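Local structure of amidohydrolase (Thermotoga maritima, 3OOQ) at residues T253-K257 and D285-T290; P268-L274 and L300-D306. The protein is probably a hydrolase of the amidohydrolase family, for which allantoinase activity is a tentative assignment. All coordinates share one frame; numbering follows the deposited sequence.

Overall arrangement
Both contacts lie in the TIM-barrel part of the chain, with centres about 11 Å apart. Their segments alternate in sequence: 253-257, 268-274, 285-290, 300-306. Interaction 2 is the inner one, about 8 Å from the chain centre, and pairs the parallel strands 269-271 and 301-303 of a beta-alpha-beta unit whose connecting helix is 290-297. Interaction 1, about 19 Å out, joins the loop after strand 247-249 to the approach to that helix. The two meet where the leucine branches of L286 pack on the backbone oxygens of P273 and L274. The loop that follows strand 269-271 is thus held both to its own strand pair and to the loop of the preceding strand.

Interaction 1 (T253-K257 and D285-T290); sequences TEAYK and DLTMET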
loop_
_atom_site.group_PDB
_atom_site.type_symbol
_atom_site.label_atom_id
_atom_site.label_comp_id
_atom_site.label_asym_id
_atom_site.label_seq_id
_atom_site.Cartn_x
_atom_site.Cartn_y
_atom_site.Cartn_z
ATOM N N THR F 253 -21.047 -20.185 24.632
ATOM C CA THR F 253 -21.411 -19.061 25.493
ATOM C C THR F 253 -22.928 -18.921 25.706
ATOM O O THR F 253 -23.364 -18.699 26.833
ATOM C CB THR F 253 -20.783 -17.766 24.939
ATOM O OG1 THR F 253 -19.361 -17.872 25.061
ATOM C CG2 THR F 253 -21.244 -16.538 25.701
ATOM N N GLU F 254 -23.715 -19.085 24.634
ATOM C CA GLU F 254 -25.170 -18.985 24.716
ATOM C C GLU F 254 -25.888 -20.332 24.689
ATOM O O GLU F 254 -27.100 -20.379 24.433
ATOM C CB GLU F 254 -25.704 -18.064 23.608
ATOM C CG GLU F 254 -25.206 -16.637 23.734
ATOM C CD GLU F 254 -25.950 -15.664 22.844
ATOM O OE1 GLU F 254 -26.647 -16.097 21.895
ATOM O OE2 GLU F 254 -25.842 -14.449 23.118
ATOM N N ALA F 255 -25.156 -21.418 24.967
ATOM C CA ALA F 255 -25.731 -22.773 25.002
ATOM C C ALA F 255 -26.914 -22.864 25.972
ATOM O O ALA F 255 -27.856 -23.633 25.744
ATOM C CB ALA F 255 -24.658 -23.828 25.349
ATOM N N TYR F 256 -26.876 -22.050 27.027
ATOM C CA TYR F 256 -27.936 -22.048 28.021
ATOM C C TYR F 256 -29.293 -21.635 27.439
ATOM O O TYR F 256 -30.343 -22.026 27.955
ATOM C CB TYR F 256 -27.548 -21.194 29.234
ATOM C CG TYR F 256 -27.547 -19.692 29.004
ATOM C CD1 TYR F 256 -28.725 -18.940 29.118
ATOM C CD2 TYR F 256 -26.359 -19.017 28.705
ATOM C CE1 TYR F 256 -28.716 -17.552 28.914
ATOM C CE2 TYR F 256 -26.339 -17.633 28.510
ATOM C CZ TYR F 256 -27.515 -16.910 28.611
ATOM O OH TYR F 256 -27.481 -15.538 28.425
ATOM N N LYS F 257 -29.277 -20.863 26.355
ATOM C CA LYS F 257 -30.514 -20.462 25.708
ATOM C C LYS F 257 -31.135 -21.626 24.937
ATOM O O LYS F 257 -32.313 -21.610 24.648
ATOM C CB LYS F 257 -30.285 -19.257 24.786
ATOM C CG LYS F 257 -29.687 -18.048 25.480
ATOM C CD LYS F 257 -29.432 -16.903 24.516
ATOM C CE LYS F 257 -29.034 -15.655 25.283
ATOM N NZ LYS F 257 -28.706 -14.511 24.379
ATOM N N ASP F 285 -23.676 -11.934 26.400
ATOM C CA ASP F 285 -24.510 -12.672 27.368
ATOM C C ASP F 285 -23.779 -13.804 28.102
ATOM O O ASP F 285 -24.421 -14.696 28.676
ATOM C CB ASP F 285 -25.787 -13.209 26.694
ATOM C CG ASP F 285 -26.812 -12.116 26.434
ATOM O OD1 ASP F 285 -26.705 -11.029 27.025
ATOM O OD2 ASP F 285 -27.736 -12.330 25.636
ATOM N N LEU F 286 -22.450 -13.777 28.084
ATOM C CA LEU F 286 -21.660 -14.729 28.873
ATOM C C LEU F 286 -22.026 -14.588 30.348
ATOM O O LEU F 286 -22.145 -13.484 30.857
ATOM C CB LEU F 286 -20.148 -14.500 28.656
ATOM C CG LEU F 286 -19.055 -15.245 29.434
ATOM C CD1 LEU F 286 -17.738 -15.129 28.682
ATOM C CD2 LEU F 286 -18.832 -14.627 30.772
ATOM N N THR F 287 -22.227 -15.719 31.018
ATOM C CA THR F 287 -22.521 -15.734 32.449
ATOM C C THR F 287 -21.973 -17.003 33.087
ATOM O O THR F 287 -22.026 -18.100 32.499
ATOM C CB THR F 287 -24.036 -15.578 32.766
ATOM O OG1 THR F 287 -24.252 -15.810 34.171
ATOM C CG2 THR F 287 -24.887 -16.569 31.944
HETATM N N MSE F 288 -21.433 -16.844 34.287
HETATM C CA MSE F 288 -20.950 -17.978 35.048
HETATM C C MSE F 288 -22.090 -18.895 35.510
HETATM O O MSE F 288 -21.861 -20.056 35.866
HETATM C CB MSE F 288 -20.146 -17.496 36.236
HETATM C CG MSE F 288 -19.108 -18.484 36.627
HETATM SE SE MSE F 288 -17.551 -17.511 37.118
HETATM C CE MSE F 288 -16.239 -18.847 36.642
ATOM N N GLU F 289 -23.310 -18.361 35.480
ATOM C CA GLU F 289 -24.522 -19.128 35.757
ATOM C C GLU F 289 -24.779 -20.264 34.780
ATOM O O GLU F 289 -25.587 -21.157 35.056
ATOM C CB GLU F 289 -25.726 -18.202 35.747
ATOM C CG GLU F 289 -25.743 -17.209 36.891
ATOM C CD GLU F 289 -27.091 -16.550 37.039
ATOM O OE1 GLU F 289 -27.779 -16.354 36.016
ATOM O OE2 GLU F 289 -27.468 -16.237 38.179
ATOM N N THR F 290 -24.101 -20.223 33.638
ATOM C CA THR F 290 -24.247 -21.244 32.613
ATOM C C THR F 290 -23.880 -22.652 33.131
ATOM O O THR F 290 -24.494 -23.647 32.740
ATOM C CB THR F 290 -23.453 -20.865 31.317
ATOM O OG1 THR F 290 -24.024 -21.536 30.195
ATOM C CG2 THR F 290 -21.984 -21.249 31.414
HETATM O O HOH W 1 -22.065 -18.157 29.249
HETATM O O HOH W 2 -23.528 -13.640 24.267
#
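K257 NZ meets D285 OD2 at 2.7 Å in a salt bridge, using the anti lone pair of that oxygen, the one turned away from OD1. The lysine chain is extended beyond CG, and the two side chains cross at about a right angle. Within its own segment K257 NZ also forms a salt bridge with E254 OE2 at 3.1 Å, as a hydrogen bond a weak one, and it donates to Q100 of the second subunit. E254 uses its other oxygen, OE1, to accept from Q100 NE2 of that subunit and from A230 N. A water bridges E254 OE2 to D285 N.

Beside this network Y256 OH donates to D285 O at 3.2 Å, in the carbonyl plane and on a lone pair. The torsion chi1 of 72° sets the tyrosine CG between its backbone N and carbonyl carbon, so that the ring stands against 285-290 with its hydroxyl at the D285 carbonyl. K257 CG sits 3.6 Å above one ring face, toward the rim. T287 CG2 approaches Y256 CE2 obliquely at 3.9 Å. T290 OG1 lies 3.7 Å from Y256 CB, buried and without a hydrogen-bond partner in the model. T287 OG1 is occupied otherwise: it accepts from E289 N, a capping bond at the turn into helix 290-297.

A second water joins T253 O to T287 N. T253 turns its methyl CG2 to the backbone of L286, 3.7 Å from L286 CA, while its OG1 bonds to H228 ND1.

The carboxylates of E254 and D285 come close, OE2 to OD2 at 3.8 Å, with their planes 23° apart. One ammonium shared between them probably offsets their repulsion, and Q100 of the second subunit ties this charge cluster to the subunit interface.

Interaction 2 (P268-L274 and L300-D306); sequences PVVVGPL and LIALMCD
M304, a selenomethionine here, folds its side chain back over the end of strand 269-271. Its CG occupies the place between backbone N and carbonyl carbon (chi1 72°), and a bend at chi3 (98°) brings CE to V270 CG1 at 3.6 Å, with SE lying over the G272 carbonyl. The hollow it fills is bounded by the valine branch and the peptides of V270 to G272.

G272 is the opposite case, a place with no room for a bump: a CB there would fall 2.3 Å from M304 O and jam against the preceding carbonyl. After it, the cis peptide bond turns the P273 ring alongside D306, with P273 CD 3.6 Å from D306 CB, while P273 CB rests on C305 O. With an alanine in place of P273 the ring and its bias toward the cis peptide would go, which is likely to open a gap beside D306 CB and leave the peptide after G272 less firmly set in its cis form.

Parallel pairing sets the register, V269 with I301, V270 with A302 and V271 with L303. Four backbone bonds form the ladder, from V269 N to L300 O at one end to M304 N to V271 O (2.9 Å) at the other. V271 CG2 packs crosswise on L303 CD1 at 3.9 Å, and L274 CD1 reaches that same L303 methyl at 4.0 Å. P268 CB meets L300 CD2 at the far end.

V271 and I301 face L294 of the crossover helix 290-297; from the other face A302 packs on helix 338-343 and V270 on A62 of strand 54-64. Backbone bonds link P268 and V270 to I249 of strand 247-249, and D306 lies against H63, H65 and H251, where histidines bind metal in many amidohydrolases.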
loop_
_atom_site.group_PDB
_atom_site.type_symbol
_atom_site.label_atom_id
_atom_site.label_comp_id
_atom_site.label_asym_id
_atom_site.label_seq_id
_atom_site.Cartn_x
_atom_site.Cartn_y
_atom_site.Cartn_z
ATOM N N PRO F 268 -22.136 -32.537 23.866
ATOM C CA PRO F 268 -21.464 -31.989 25.023
ATOM C C PRO F 268 -20.948 -30.591 24.721
ATOM O O PRO F 268 -20.799 -30.218 23.538
ATOM C CB PRO F 268 -20.296 -32.954 25.234
ATOM C CG PRO F 268 -19.988 -33.458 23.854
ATOM C CD PRO F 268 -21.313 -33.533 23.148
ATOM N N VAL F 269 -20.676 -29.845 25.790
ATOM C CA VAL F 269 -20.209 -28.478 25.702
ATOM C C VAL F 269 -19.038 -28.270 26.654
ATOM O O VAL F 269 -19.163 -28.509 27.858
ATOM C CB VAL F 269 -21.299 -27.464 26.058
ATOM C CG1 VAL F 269 -20.788 -26.041 25.818
ATOM C CG2 VAL F 269 -22.564 -27.726 25.259
ATOM N N VAL F 270 -17.902 -27.850 26.100
ATOM C CA VAL F 270 -16.773 -27.394 26.904
ATOM C C VAL F 270 -16.960 -25.901 27.147
ATOM O O VAL F 270 -16.628 -25.078 26.288
ATOM C CB VAL F 270 -15.396 -27.675 26.223
ATOM C CG1 VAL F 270 -14.271 -27.325 27.165
ATOM C CG2 VAL F 270 -15.275 -29.160 25.840
ATOM N N VAL F 271 -17.514 -25.563 28.309
ATOM C CA VAL F 271 -17.806 -24.167 28.662
ATOM C C VAL F 271 -16.529 -23.456 29.117
ATOM O O VAL F 271 -15.537 -24.102 29.471
ATOM C CB VAL F 271 -18.937 -24.017 29.728
ATOM C CG1 VAL F 271 -20.198 -24.739 29.297
ATOM C CG2 VAL F 271 -18.493 -24.558 31.088
ATOM N N GLY F 272 -16.559 -22.125 29.074
ATOM C CA GLY F 272 -15.387 -21.323 29.385
ATOM C C GLY F 272 -14.715 -20.836 28.109
ATOM O O GLY F 272 -15.037 -21.313 27.018
ATOM N N PRO F 273 -13.813 -19.849 28.232
ATOM C CA PRO F 273 -13.463 -19.214 29.513
ATOM C C PRO F 273 -14.638 -18.384 30.071
ATOM O O PRO F 273 -15.375 -17.777 29.300
ATOM C CB PRO F 273 -12.296 -18.301 29.131
ATOM C CG PRO F 273 -12.642 -17.864 27.673
ATOM C CD PRO F 273 -13.302 -19.093 27.065
ATOM N N LEU F 274 -14.790 -18.356 31.391
ATOM C CA LEU F 274 -15.891 -17.644 32.059
ATOM C C LEU F 274 -15.444 -16.526 33.017
ATOM O O LEU F 274 -16.106 -15.491 33.134
ATOM C CB LEU F 274 -16.786 -18.639 32.814
ATOM C CG LEU F 274 -17.680 -19.569 32.005
ATOM C CD1 LEU F 274 -18.224 -20.674 32.919
ATOM C CD2 LEU F 274 -18.823 -18.803 31.301
ATOM N N LEU F 300 -23.957 -32.620 29.252
ATOM C CA LEU F 300 -22.615 -32.991 29.636
ATOM C C LEU F 300 -21.615 -31.859 29.312
ATOM O O LEU F 300 -21.409 -31.506 28.152
ATOM C CB LEU F 300 -22.193 -34.289 28.942
ATOM C CG LEU F 300 -20.732 -34.678 29.190
ATOM C CD1 LEU F 300 -20.543 -35.111 30.640
ATOM C CD2 LEU F 300 -20.305 -35.774 28.233
ATOM N N ILE F 301 -20.991 -31.307 30.349
ATOM C CA ILE F 301 -20.094 -30.178 30.182
ATOM C C ILE F 301 -18.757 -30.386 30.878
ATOM O O ILE F 301 -18.655 -31.161 31.856
ATOM C CB ILE F 301 -20.737 -28.836 30.668
ATOM C CG1 ILE F 301 -20.792 -28.763 32.206
ATOM C CG2 ILE F 301 -22.085 -28.624 30.021
ATOM C CD1 ILE F 301 -21.320 -27.418 32.781
ATOM N N ALA F 302 -17.734 -29.721 30.334
ATOM C CA ALA F 302 -16.438 -29.575 30.984
ATOM C C ALA F 302 -16.131 -28.091 31.052
ATOM O O ALA F 302 -16.713 -27.282 30.310
ATOM C CB ALA F 302 -15.334 -30.281 30.210
ATOM N N LEU F 303 -15.219 -27.739 31.942
ATOM C CA LEU F 303 -14.788 -26.360 32.086
ATOM C C LEU F 303 -13.349 -26.162 31.598
ATOM O O LEU F 303 -12.428 -26.837 32.082
ATOM C CB LEU F 303 -14.937 -25.904 33.537
ATOM C CG LEU F 303 -14.516 -24.475 33.905
ATOM C CD1 LEU F 303 -15.315 -23.408 33.132
ATOM C CD2 LEU F 303 -14.643 -24.264 35.411
HETATM N N MSE F 304 -13.168 -25.211 30.672
HETATM C CA MSE F 304 -11.844 -24.827 30.165
HETATM C C MSE F 304 -11.407 -23.459 30.680
HETATM O O MSE F 304 -12.240 -22.612 31.000
HETATM C CB MSE F 304 -11.824 -24.798 28.623
HETATM C CG MSE F 304 -12.601 -23.627 28.004
HETATM SE SE MSE F 304 -12.134 -23.343 26.137
HETATM C CE MSE F 304 -13.651 -24.305 25.325
ATOM N N CYS F 305 -10.091 -23.254 30.722
ATOM C CA CYS F 305 -9.513 -21.927 30.891
ATOM C C CYS F 305 -9.355 -21.225 29.546
ATOM O O CYS F 305 -9.157 -20.002 29.499
ATOM C CB CYS F 305 -8.136 -22.043 31.554
ATOM S SG CYS F 305 -8.244 -22.447 33.306
ATOM N N ASP F 306 -9.438 -22.000 28.463
ATOM C CA ASP F 306 -9.018 -21.539 27.123
ATOM C C ASP F 306 -7.635 -20.881 27.194
ATOM O O ASP F 306 -7.381 -19.849 26.547
ATOM C CB ASP F 306 -10.030 -20.554 26.537
ATOM C CG ASP F 306 -9.876 -20.369 25.027
ATOM O OD1 ASP F 306 -9.234 -21.204 24.363
ATOM O OD2 ASP F 306 -10.424 -19.383 24.510
#